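Globin (Geobacter sulfurreducens, PDB 2W31) binds heme b as the globin domain of a membrane-bound globin-coupled sensor and probably binds oxygen, with the heme iron coordinated on both axial sides. Local coordinates at residues Y11-D17 with K137-I141; L21-F25 with V71-A75; L86-H91 with I145-Y150. All coordinates share one frame. Where two conformers were deposited one is given. Residues are numbered along the deposited sequence.

Contact 1 of 3, residues Y11-D17 with K137-I141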
loop_
_atom_site.group_PDB
_atom_site.type_symbol
_atom_site.label_atom_id
_atom_site.label_comp_id
_atom_site.label_asym_id
_atom_site.label_seq_id
_atom_site.Cartn_x
_atom_site.Cartn_y
_atom_site.Cartn_z
ATOM N N TYR A 11 3.956 -11.717 -5.249
ATOM C CA TYR A 11 4.490 -10.353 -5.322
ATOM C C TYR A 11 5.772 -10.236 -6.147
ATOM O O TYR A 11 6.319 -9.153 -6.263
ATOM C CB TYR A 11 4.781 -9.839 -3.885
ATOM C CG TYR A 11 3.535 -9.446 -3.110
ATOM C CD1 TYR A 11 2.975 -8.173 -3.274
ATOM C CD2 TYR A 11 2.917 -10.320 -2.237
ATOM C CE1 TYR A 11 1.826 -7.775 -2.574
ATOM C CE2 TYR A 11 1.776 -9.944 -1.530
ATOM C CZ TYR A 11 1.212 -8.687 -1.730
ATOM O OH TYR A 11 0.084 -8.310 -0.994
ATOM N N ARG A 12 6.229 -11.362 -6.713
ATOM C CA ARG A 12 7.524 -11.434 -7.391
ATOM C C ARG A 12 8.657 -10.856 -6.520
ATOM O O ARG A 12 9.501 -10.081 -6.961
ATOM C CB ARG A 12 7.462 -10.764 -8.769
ATOM C CG ARG A 12 6.483 -11.495 -9.689
ATOM C CD ARG A 12 6.434 -10.907 -11.095
ATOM N NE ARG A 12 5.328 -11.493 -11.848
ATOM C CZ ARG A 12 4.987 -11.095 -13.064
ATOM N NH1 ARG A 12 5.671 -10.110 -13.650
ATOM N NH2 ARG A 12 3.961 -11.679 -13.680
ATOM N N PHE A 13 8.650 -11.253 -5.258
ATOM C CA PHE A 13 9.699 -10.866 -4.304
ATOM C C PHE A 13 10.759 -11.955 -4.372
ATOM O O PHE A 13 10.475 -13.124 -4.090
ATOM C CB PHE A 13 9.088 -10.786 -2.912
ATOM C CG PHE A 13 10.075 -10.317 -1.833
ATOM C CD1 PHE A 13 10.075 -9.000 -1.396
ATOM C CD2 PHE A 13 10.997 -11.216 -1.257
ATOM C CE1 PHE A 13 10.960 -8.562 -0.395
ATOM C CE2 PHE A 13 11.896 -10.766 -0.242
ATOM C CZ PHE A 13 11.868 -9.441 0.179
ATOM N N THR A 14 11.977 -11.566 -4.707
ATOM C CA THR A 14 13.067 -12.546 -4.889
ATOM C C THR A 14 14.262 -12.270 -4.008
ATOM O O THR A 14 14.289 -11.273 -3.281
ATOM C CB THR A 14 13.610 -12.487 -6.302
ATOM O OG1 THR A 14 14.210 -11.207 -6.545
ATOM C CG2 THR A 14 12.488 -12.751 -7.321
ATOM N N ASP A 15 15.286 -13.140 -4.100
ATOM C CA ASP A 15 16.506 -12.880 -3.336
ATOM C C ASP A 15 17.136 -11.522 -3.667
ATOM O O ASP A 15 17.741 -10.900 -2.788
ATOM C CB ASP A 15 17.532 -13.985 -3.549
ATOM C CG ASP A 15 17.044 -15.333 -3.025
ATOM O OD1 ASP A 15 16.420 -15.352 -1.933
ATOM O OD2 ASP A 15 17.295 -16.378 -3.686
ATOM N N GLU A 16 16.975 -11.048 -4.906
ATOM C CA GLU A 16 17.447 -9.711 -5.228
ATOM C C GLU A 16 16.748 -8.645 -4.382
ATOM O O GLU A 16 17.390 -7.706 -3.938
ATOM C CB GLU A 16 17.263 -9.325 -6.696
ATOM C CG GLU A 16 18.341 -8.288 -7.110
ATOM C CD GLU A 16 17.963 -7.246 -8.186
ATOM O OE1 GLU A 16 16.985 -7.433 -8.952
ATOM O OE2 GLU A 16 18.686 -6.220 -8.260
ATOM N N ASP A 17 15.428 -8.768 -4.196
ATOM C CA ASP A 17 14.739 -7.811 -3.347
ATOM C C ASP A 17 15.261 -7.900 -1.902
ATOM O O ASP A 17 15.440 -6.898 -1.240
ATOM C CB ASP A 17 13.241 -8.056 -3.343
ATOM C CG ASP A 17 12.614 -7.810 -4.692
ATOM O OD1 ASP A 17 12.551 -6.643 -5.110
ATOM O OD2 ASP A 17 12.157 -8.784 -5.318
ATOM N N LYS A 137 7.195 -3.803 -2.088
ATOM C CA LYS A 137 6.822 -5.193 -1.893
ATOM C C LYS A 137 6.789 -5.590 -0.400
ATOM O O LYS A 137 5.828 -6.165 0.068
ATOM C CB LYS A 137 7.758 -6.134 -2.664
ATOM C CG LYS A 137 7.584 -6.097 -4.161
ATOM C CD LYS A 137 8.637 -6.963 -4.795
ATOM C CE LYS A 137 8.962 -6.490 -6.201
ATOM N NZ LYS A 137 10.140 -7.167 -6.823
ATOM N N ILE A 138 7.839 -5.282 0.350
ATOM C CA ILE A 138 7.832 -5.709 1.757
ATOM C C ILE A 138 6.744 -5.001 2.573
ATOM O O ILE A 138 6.089 -5.626 3.417
ATOM C CB ILE A 138 9.246 -5.652 2.398
ATOM C CG1 ILE A 138 9.296 -6.556 3.641
ATOM C CG2 ILE A 138 9.730 -4.218 2.740
ATOM C CD1 ILE A 138 9.088 -8.017 3.326
ATOM N N LEU A 139 6.535 -3.716 2.316
ATOM C CA LEU A 139 5.457 -2.989 3.052
ATOM C C LEU A 139 4.103 -3.604 2.674
ATOM O O LEU A 139 3.247 -3.828 3.549
ATOM C CB LEU A 139 5.450 -1.481 2.744
ATOM C CG LEU A 139 6.712 -0.764 3.208
ATOM C CD1 LEU A 139 6.626 0.683 2.774
ATOM C CD2 LEU A 139 6.830 -0.868 4.696
ATOM N N ASP A 140 3.882 -3.845 1.372
ATOM C CA ASP A 140 2.585 -4.429 0.931
ATOM C C ASP A 140 2.377 -5.841 1.480
ATOM O O ASP A 140 1.247 -6.190 1.842
ATOM C CB ASP A 140 2.426 -4.347 -0.599
ATOM C CG ASP A 140 2.070 -2.937 -1.080
ATOM O OD1 ASP A 140 1.901 -2.016 -0.234
ATOM O OD2 ASP A 140 1.982 -2.770 -2.318
ATOM N N ILE A 141 3.447 -6.640 1.560
ATOM C CA ILE A 141 3.358 -7.963 2.181
ATOM C C ILE A 141 2.984 -7.840 3.657
ATOM O O ILE A 141 2.080 -8.547 4.132
ATOM C CB ILE A 141 4.676 -8.764 1.989
ATOM C CG1 ILE A 141 4.827 -9.165 0.514
ATOM C CG2 ILE A 141 4.761 -9.989 2.967
ATOM C CD1 ILE A 141 6.224 -9.660 0.065
#
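Ile141 lies at the apolar centre, between two aromatic side chains of the 11-17 segment. Its CG1 sits over one face of the Tyr11 ring, 3.8 Å from the centroid and 22° off the normal, a CH-pi contact in which CG1 comes within 3.5 Å of Tyr11 CD2. Ile141 CD1 is 4.2 Å from Phe13 CD1. The Phe13 ring also meets Ile138, with CE1 4.2 Å from Ile138 CD1, and turns its edge to Lys137, with Phe13 CD1 3.9 Å from Lys137 CB. Leu21 packs on Phe13 and Ile138 at this end.

Farther out, Tyr11 CE1 packs at 4.0 Å against Asp140 CB, while Tyr11 OH hydrogen-bonds Asp144 one turn on. The Asp140 carboxylate forms salt bridges with Arg111 of both subunits and a hydrogen bond with Asn108 of the second subunit, so this edge borders the dimer interface.

At the polar rim the extended Lys137 side chain passes Tyr11 O, with Lys137 CD 3.5 Å away, and delivers NZ to Arg12 O in a 3.0 Å hydrogen bond. Arg12, at positive phi, ends the preceding helix in a Schellman motif. NZ also forms a salt bridge with Asp17 OD2 at 3.0 Å, and Asp17 OD2 accepts Thr14 N, of the N-cap residue of helix 15-23, at 2.9 Å. One lysine thus ties the end of one helix and the start of the next to helix 125-151.

Contact 2 of 3, residues L21-F25 with V71-A75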
loop_
_atom_site.group_PDB
_atom_site.type_symbol
_atom_site.label_atom_id
_atom_site.label_comp_id
_atom_site.label_asym_id
_atom_site.label_seq_id
_atom_site.Cartn_x
_atom_site.Cartn_y
_atom_site.Cartn_z
ATOM N N LEU A 21 16.891 -4.819 0.241
ATOM C CA LEU A 21 16.450 -4.386 1.575
ATOM C C LEU A 21 17.635 -4.422 2.568
ATOM O O LEU A 21 17.795 -3.501 3.383
ATOM C CB LEU A 21 15.323 -5.268 2.085
ATOM C CG LEU A 21 14.019 -5.151 1.282
ATOM C CD1 LEU A 21 13.044 -6.174 1.828
ATOM C CD2 LEU A 21 13.436 -3.731 1.395
ATOM N N GLY A 22 18.460 -5.484 2.509
ATOM C CA GLY A 22 19.651 -5.518 3.380
ATOM C C GLY A 22 20.568 -4.324 3.138
ATOM O O GLY A 22 21.155 -3.788 4.108
ATOM N N SER A 23 20.731 -3.924 1.869
ATOM C CA SER A 23 21.585 -2.790 1.517
ATOM C C SER A 23 21.049 -1.480 2.091
ATOM O O SER A 23 21.816 -0.522 2.269
ATOM C CB SER A 23 21.781 -2.690 -0.006
ATOM O OG SER A 23 20.677 -2.044 -0.602
ATOM N N LEU A 24 19.741 -1.421 2.359
ATOM C CA LEU A 24 19.132 -0.240 2.997
ATOM C C LEU A 24 19.173 -0.249 4.524
ATOM O O LEU A 24 18.796 0.741 5.170
ATOM C CB LEU A 24 17.667 -0.079 2.512
ATOM C CG LEU A 24 17.505 0.235 1.043
ATOM C CD1 LEU A 24 16.044 -0.058 0.650
ATOM C CD2 LEU A 24 17.833 1.711 0.731
ATOM N N PHE A 25 19.691 -1.330 5.123
ATOM C CA PHE A 25 19.668 -1.437 6.574
ATOM C C PHE A 25 20.363 -0.216 7.268
ATOM O O PHE A 25 19.792 0.394 8.200
ATOM C CB PHE A 25 20.229 -2.797 7.084
ATOM C CG PHE A 25 20.038 -2.965 8.549
ATOM C CD1 PHE A 25 18.970 -3.714 9.036
ATOM C CD2 PHE A 25 20.906 -2.320 9.462
ATOM C CE1 PHE A 25 18.729 -3.812 10.414
ATOM C CE2 PHE A 25 20.680 -2.427 10.827
ATOM C CZ PHE A 25 19.588 -3.176 11.307
ATOM N N VAL A 71 12.753 -1.400 11.728
ATOM C CA VAL A 71 14.075 -1.951 11.463
ATOM C C VAL A 71 14.024 -3.387 10.929
ATOM O O VAL A 71 14.778 -3.745 10.013
ATOM C CB VAL A 71 14.925 -1.864 12.736
ATOM C CG1 VAL A 71 16.257 -2.588 12.556
ATOM C CG2 VAL A 71 15.165 -0.387 13.054
ATOM N N SER A 72 13.096 -4.193 11.449
ATOM C CA SER A 72 12.953 -5.579 11.022
ATOM C C SER A 72 12.594 -5.739 9.541
ATOM O O SER A 72 12.835 -6.808 8.968
ATOM C CB SER A 72 11.908 -6.298 11.879
ATOM O OG SER A 72 10.594 -5.922 11.526
ATOM N N LEU A 73 11.996 -4.693 8.927
ATOM C CA LEU A 73 11.691 -4.760 7.491
ATOM C C LEU A 73 12.960 -5.008 6.674
ATOM O O LEU A 73 12.890 -5.586 5.577
ATOM C CB LEU A 73 11.076 -3.453 6.974
ATOM C CG LEU A 73 9.715 -3.085 7.529
ATOM C CD1 LEU A 73 9.386 -1.611 7.187
ATOM C CD2 LEU A 73 8.646 -4.010 6.935
ATOM N N PHE A 74 14.102 -4.551 7.219
ATOM C CA PHE A 74 15.391 -4.561 6.491
ATOM C C PHE A 74 16.359 -5.644 7.022
ATOM O O PHE A 74 17.498 -5.721 6.586
ATOM C CB PHE A 74 16.051 -3.167 6.575
ATOM C CG PHE A 74 15.139 -2.082 6.160
ATOM C CD1 PHE A 74 15.068 -1.716 4.824
ATOM C CD2 PHE A 74 14.309 -1.446 7.082
ATOM C CE1 PHE A 74 14.172 -0.709 4.399
ATOM C CE2 PHE A 74 13.386 -0.473 6.680
ATOM C CZ PHE A 74 13.339 -0.090 5.340
ATOM N N ALA A 75 15.873 -6.489 7.933
ATOM C CA ALA A 75 16.760 -7.396 8.676
ATOM C C ALA A 75 17.057 -8.715 7.974
ATOM O O ALA A 75 17.924 -9.493 8.435
ATOM C CB ALA A 75 16.208 -7.627 10.094
#
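In this all-helical globin-like domain of the protoglobin family, two chain turns meet where helix 15-23 ends and near the end of helix 62-72, which carries the axial heme ligand His66 and is followed closely by a type I beta turn from Ser72 to Ala75. The backbones come close, with the CA atoms of Leu21 and Phe74 5.0 Å apart, yet the segments meet through packing alone; within them Phe25 N bonds Gly22 O and Phe74 N bonds Val71 O, both at 3.0 Å.

The apolar contacts centre on Phe74, whose side chain starts out toward the 21-25 segment and fills the space beside Leu21 and Leu24. Its CD1 lies 3.8 Å from Leu24 CB and 4.3 Å from Leu21 CD2. Phe70 meets the same ring edge-to-face. Phe25 reaches back across the turn, placing CE1 3.5 Å from Val71 CG1 and CD1 3.9 Å from Phe74 CB. Leu21, Leu24 and Leu73 also rest on helix 125-151, through Ile138, Val135 and Leu139 respectively, so the two turns share one helical floor.

A second group pairs carbon atoms with backbone carbonyls. Leu21 CD1 is 3.8 Å from Leu73 O, an oxygen that accepts a hydrogen bond from Tyr78 OH, and Gly22 CA passes 3.9 Å from Phe74 O. Both phenyl rings turn an edge to a carbonyl: Phe74 CD1 lies 3.6 Å from Leu21 O, and Phe25 CD1 lies 3.5 Å from Phe74 O.

Contact 3 of 3, residues L86-H91 with I145-Y150. With HEM (protoporphyrin IX containing Fe), chain C.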
loop_
_atom_site.group_PDB
_atom_site.type_symbol
_atom_site.label_atom_id
_atom_site.label_comp_id
_atom_site.label_asym_id
_atom_site.label_seq_id
_atom_site.Cartn_x
_atom_site.Cartn_y
_atom_site.Cartn_z
ATOM N N LEU A 86 4.229 -11.850 11.775
ATOM C CA LEU A 86 3.291 -10.838 11.273
ATOM C C LEU A 86 1.836 -11.143 11.615
ATOM O O LEU A 86 1.050 -10.231 11.920
ATOM C CB LEU A 86 3.446 -10.668 9.766
ATOM C CG LEU A 86 4.590 -9.763 9.296
ATOM C CD1 LEU A 86 4.777 -9.929 7.823
ATOM C CD2 LEU A 86 4.257 -8.334 9.636
ATOM N N GLN A 87 1.488 -12.426 11.577
ATOM C CA GLN A 87 0.137 -12.859 11.942
ATOM C C GLN A 87 -0.091 -12.495 13.407
ATOM O O GLN A 87 -1.164 -12.010 13.777
ATOM C CB GLN A 87 -0.040 -14.366 11.700
ATOM C CG GLN A 87 0.107 -14.753 10.239
ATOM C CD GLN A 87 -0.031 -16.231 9.924
ATOM O OE1 GLN A 87 0.645 -17.083 10.502
ATOM N NE2 GLN A 87 -0.891 -16.537 8.960
ATOM N N LYS A 88 0.941 -12.690 14.233
ATOM C CA LYS A 88 0.868 -12.353 15.661
ATOM C C LYS A 88 0.671 -10.866 15.871
ATOM O O LYS A 88 -0.162 -10.427 16.690
ATOM C CB LYS A 88 2.158 -12.807 16.363
ATOM C CG LYS A 88 2.300 -12.413 17.826
ATOM C CD LYS A 88 3.566 -13.017 18.451
ATOM C CE LYS A 88 3.801 -12.424 19.829
ATOM N NZ LYS A 88 5.242 -12.052 19.993
ATOM N N ILE A 89 1.427 -10.074 15.110
ATOM C CA ILE A 89 1.353 -8.614 15.181
ATOM C C ILE A 89 -0.070 -8.184 14.816
ATOM O O ILE A 89 -0.681 -7.373 15.485
ATOM C CB ILE A 89 2.424 -7.930 14.267
ATOM C CG1 ILE A 89 3.842 -8.246 14.774
ATOM C CG2 ILE A 89 2.222 -6.424 14.247
ATOM C CD1 ILE A 89 4.960 -8.081 13.721
ATOM N N GLY A 90 -0.603 -8.762 13.736
ATOM C CA GLY A 90 -1.955 -8.434 13.306
ATOM C C GLY A 90 -2.964 -8.678 14.419
ATOM O O GLY A 90 -3.763 -7.796 14.764
ATOM N N HIS A 91 -2.882 -9.855 15.030
ATOM C CA HIS A 91 -3.819 -10.228 16.100
ATOM C C HIS A 91 -3.727 -9.380 17.364
ATOM O O HIS A 91 -4.728 -9.197 18.051
ATOM C CB HIS A 91 -3.723 -11.717 16.416
ATOM C CG HIS A 91 -4.383 -12.562 15.375
ATOM N ND1 HIS A 91 -5.723 -12.432 15.075
ATOM C CD2 HIS A 91 -3.904 -13.524 14.553
ATOM C CE1 HIS A 91 -6.039 -13.276 14.110
ATOM N NE2 HIS A 91 -4.957 -13.951 13.776
ATOM N N ILE A 145 -0.600 -9.391 5.234
ATOM C CA ILE A 145 -0.686 -10.418 6.286
ATOM C C ILE A 145 -1.413 -9.872 7.528
ATOM O O ILE A 145 -2.255 -10.561 8.135
ATOM C CB ILE A 145 0.722 -10.949 6.644
ATOM C CG1 ILE A 145 1.304 -11.777 5.498
ATOM C CG2 ILE A 145 0.652 -11.786 7.944
ATOM C CD1 ILE A 145 2.830 -11.812 5.441
ATOM N N MET A 146 -1.123 -8.627 7.886
ATOM C CA MET A 146 -1.808 -7.985 9.017
ATOM C C MET A 146 -3.310 -7.851 8.754
ATOM O O MET A 146 -4.141 -8.076 9.676
ATOM C CB MET A 146 -1.189 -6.622 9.344
ATOM C CG MET A 146 0.203 -6.705 9.977
ATOM S SD MET A 146 0.849 -5.110 10.473
ATOM C CE MET A 146 -0.167 -4.653 11.886
ATOM N N SER A 147 -3.660 -7.498 7.506
ATOM C CA SER A 147 -5.075 -7.312 7.125
ATOM C C SER A 147 -5.811 -8.635 7.266
ATOM O O SER A 147 -6.963 -8.678 7.772
ATOM C CB SER A 147 -5.214 -6.787 5.695
ATOM O OG SER A 147 -4.721 -5.489 5.625
ATOM N N ALA A 148 -5.159 -9.715 6.847
ATOM C CA ALA A 148 -5.736 -11.044 6.947
ATOM C C ALA A 148 -6.011 -11.489 8.395
ATOM O O ALA A 148 -6.951 -12.261 8.619
ATOM C CB ALA A 148 -4.888 -12.034 6.229
ATOM N N SER A 149 -5.279 -10.946 9.375
ATOM C CA SER A 149 -5.557 -11.260 10.800
ATOM C C SER A 149 -6.914 -10.791 11.268
ATOM O O SER A 149 -7.509 -11.407 12.161
ATOM C CB SER A 149 -4.506 -10.657 11.723
ATOM O OG SER A 149 -3.238 -11.149 11.402
ATOM N N TYR A 150 -7.434 -9.717 10.684
ATOM C CA TYR A 150 -8.768 -9.232 11.014
ATOM C C TYR A 150 -9.885 -10.113 10.439
ATOM O O TYR A 150 -11.024 -10.060 10.911
ATOM C CB TYR A 150 -8.957 -7.788 10.540
ATOM C CG TYR A 150 -8.289 -6.793 11.423
ATOM C CD1 TYR A 150 -9.036 -6.052 12.362
ATOM C CD2 TYR A 150 -6.921 -6.554 11.311
ATOM C CE1 TYR A 150 -8.430 -5.109 13.191
ATOM C CE2 TYR A 150 -6.303 -5.617 12.120
ATOM C CZ TYR A 150 -7.054 -4.902 13.061
ATOM O OH TYR A 150 -6.434 -3.970 13.840
HETATM C CHA HEM C . 1.586 -3.544 19.093
HETATM C CHB HEM C . 3.421 -3.046 14.665
HETATM C CHC HEM C . -0.058 0.189 13.705
HETATM C CHD HEM C . -0.945 0.560 18.440
HETATM C C1A HEM C . 2.383 -3.709 17.980
HETATM C C2A HEM C . 3.480 -4.651 17.848
HETATM C C3A HEM C . 4.011 -4.502 16.627
HETATM C C4A HEM C . 3.231 -3.465 15.959
HETATM C CMA HEM C . 5.194 -5.256 15.989
HETATM C CAA HEM C . 3.934 -5.664 18.947
HETATM C CBA HEM C . 2.887 -6.781 18.863
HETATM C CGA HEM C . 3.287 -8.080 19.535
HETATM O O1A HEM C . 4.201 -8.793 19.032
HETATM O O2A HEM C . 2.661 -8.408 20.582
HETATM C C1B HEM C . 2.543 -2.228 13.973
HETATM C C2B HEM C . 2.527 -1.987 12.539
HETATM C C3B HEM C . 1.567 -1.097 12.265
HETATM C C4B HEM C . 0.969 -0.702 13.534
HETATM C CMB HEM C . 3.485 -2.718 11.573
HETATM C CAB HEM C . 1.160 -0.504 10.918
HETATM C CBB HEM C . 2.074 -0.145 9.997
HETATM C C1C HEM C . -0.547 0.634 14.908
HETATM C C2C HEM C . -1.431 1.756 15.112
HETATM C C3C HEM C . -1.645 1.882 16.425
HETATM C C4C HEM C . -0.923 0.820 17.094
HETATM C CMC HEM C . -2.003 2.659 14.022
HETATM C CAC HEM C . -2.536 2.947 17.097
HETATM C CBC HEM C . -2.129 3.744 18.080
HETATM C C1D HEM C . -0.458 -0.581 19.024
HETATM C C2D HEM C . -0.768 -1.026 20.390
HETATM C C3D HEM C . 0.010 -2.308 20.603
HETATM C C4D HEM C . 0.740 -2.507 19.354
HETATM C CMD HEM C . -1.712 -0.345 21.373
HETATM C CAD HEM C . 0.077 -3.199 21.873
HETATM C CBD HEM C . -1.144 -4.085 22.024
HETATM C CGD HEM C . -1.148 -4.631 23.438
HETATM O O1D HEM C . -1.206 -3.840 24.419
HETATM O O2D HEM C . -1.101 -5.871 23.584
HETATM N NA HEM C . 2.253 -2.984 16.816
HETATM N NB HEM C . 1.582 -1.435 14.541
HETATM N NC HEM C . -0.238 0.069 16.142
HETATM N ND HEM C . 0.422 -1.482 18.473
HETATM FE FE HEM C . 1.014 -1.441 16.482
HETATM O O HOH W 1 -2.380 -13.636 7.929
#
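The imidazole of His91 lies flat over Ser149: CB stands 3.8 Å from the ring centroid and only 7° off its normal, a CH-pi contact, while His91 CE1 comes within 3.1 Å of Ser149 O. Ser149 OG, meanwhile, donates a 3.3 Å hydrogen bond to Gln87 O, the carbonyl that also accepts His91 N.

This close fit depends on Gly90. Its CA is 3.6 Å from Ser149 OG and 4.3 Å from Met146 O, and a CB here would clash with OG. The CA atoms of Gly90 and Met146 are 4.3 Å apart, and the two helical segments cross at -51° with their axes 7.7 Å apart.

One turn earlier the packing is apolar. Ile145 CG2 lies 3.5 Å from Leu86 CB and 3.8 Å from Gln87 CG, and a water donates to Ile145 O at 3.1 Å while bonding only weakly to Gln87 NE2.

Toward the heme, Met146 CE packs 3.8 Å from Ile89 CG2. Both residues line the pocket: Ile89 CG1 is 3.5 Å from CMA of the porphyrin and Met146 SD 3.7 Å from CMB. Lys88 NZ stands 3.6 Å from propionate oxygen O1A. Ile89 O accepts a hydrogen bond from ND1 of the axial ligand His93, which tethers the imidazole to its own helix.

Helix 125-151 thus crosses helix 80-96 beside the heme, and Met146 and Tyr150 also reach helix 100-121, packing on Val103, while Tyr150 OH hydrogen-bonds Leu98 O in the link between helix 80-96 and helix 100-121.

In the fold
Helix 125-151 carries one segment of contact 1 and one of contact 3, whose centres lie 18 Å apart. Contacts 1 and 2 share helix 15-23; with centres 12 Å apart they merge into one packed region, where Leu139 CD2 meets Leu73 CD1 at 3.6 Å. Contact 3 lies across the chain's centre from contact 2, about 21 Å away between centres. Along the sequence contact 2 nests inside the loop closed by contact 1, contact 3 follows contact 2, and contacts 1 and 3 cross. The last long helix therefore joins the N-terminal helices to helix 80-96, which supplies the axial ligand His93, linking the chain's beginning to the heme pocket.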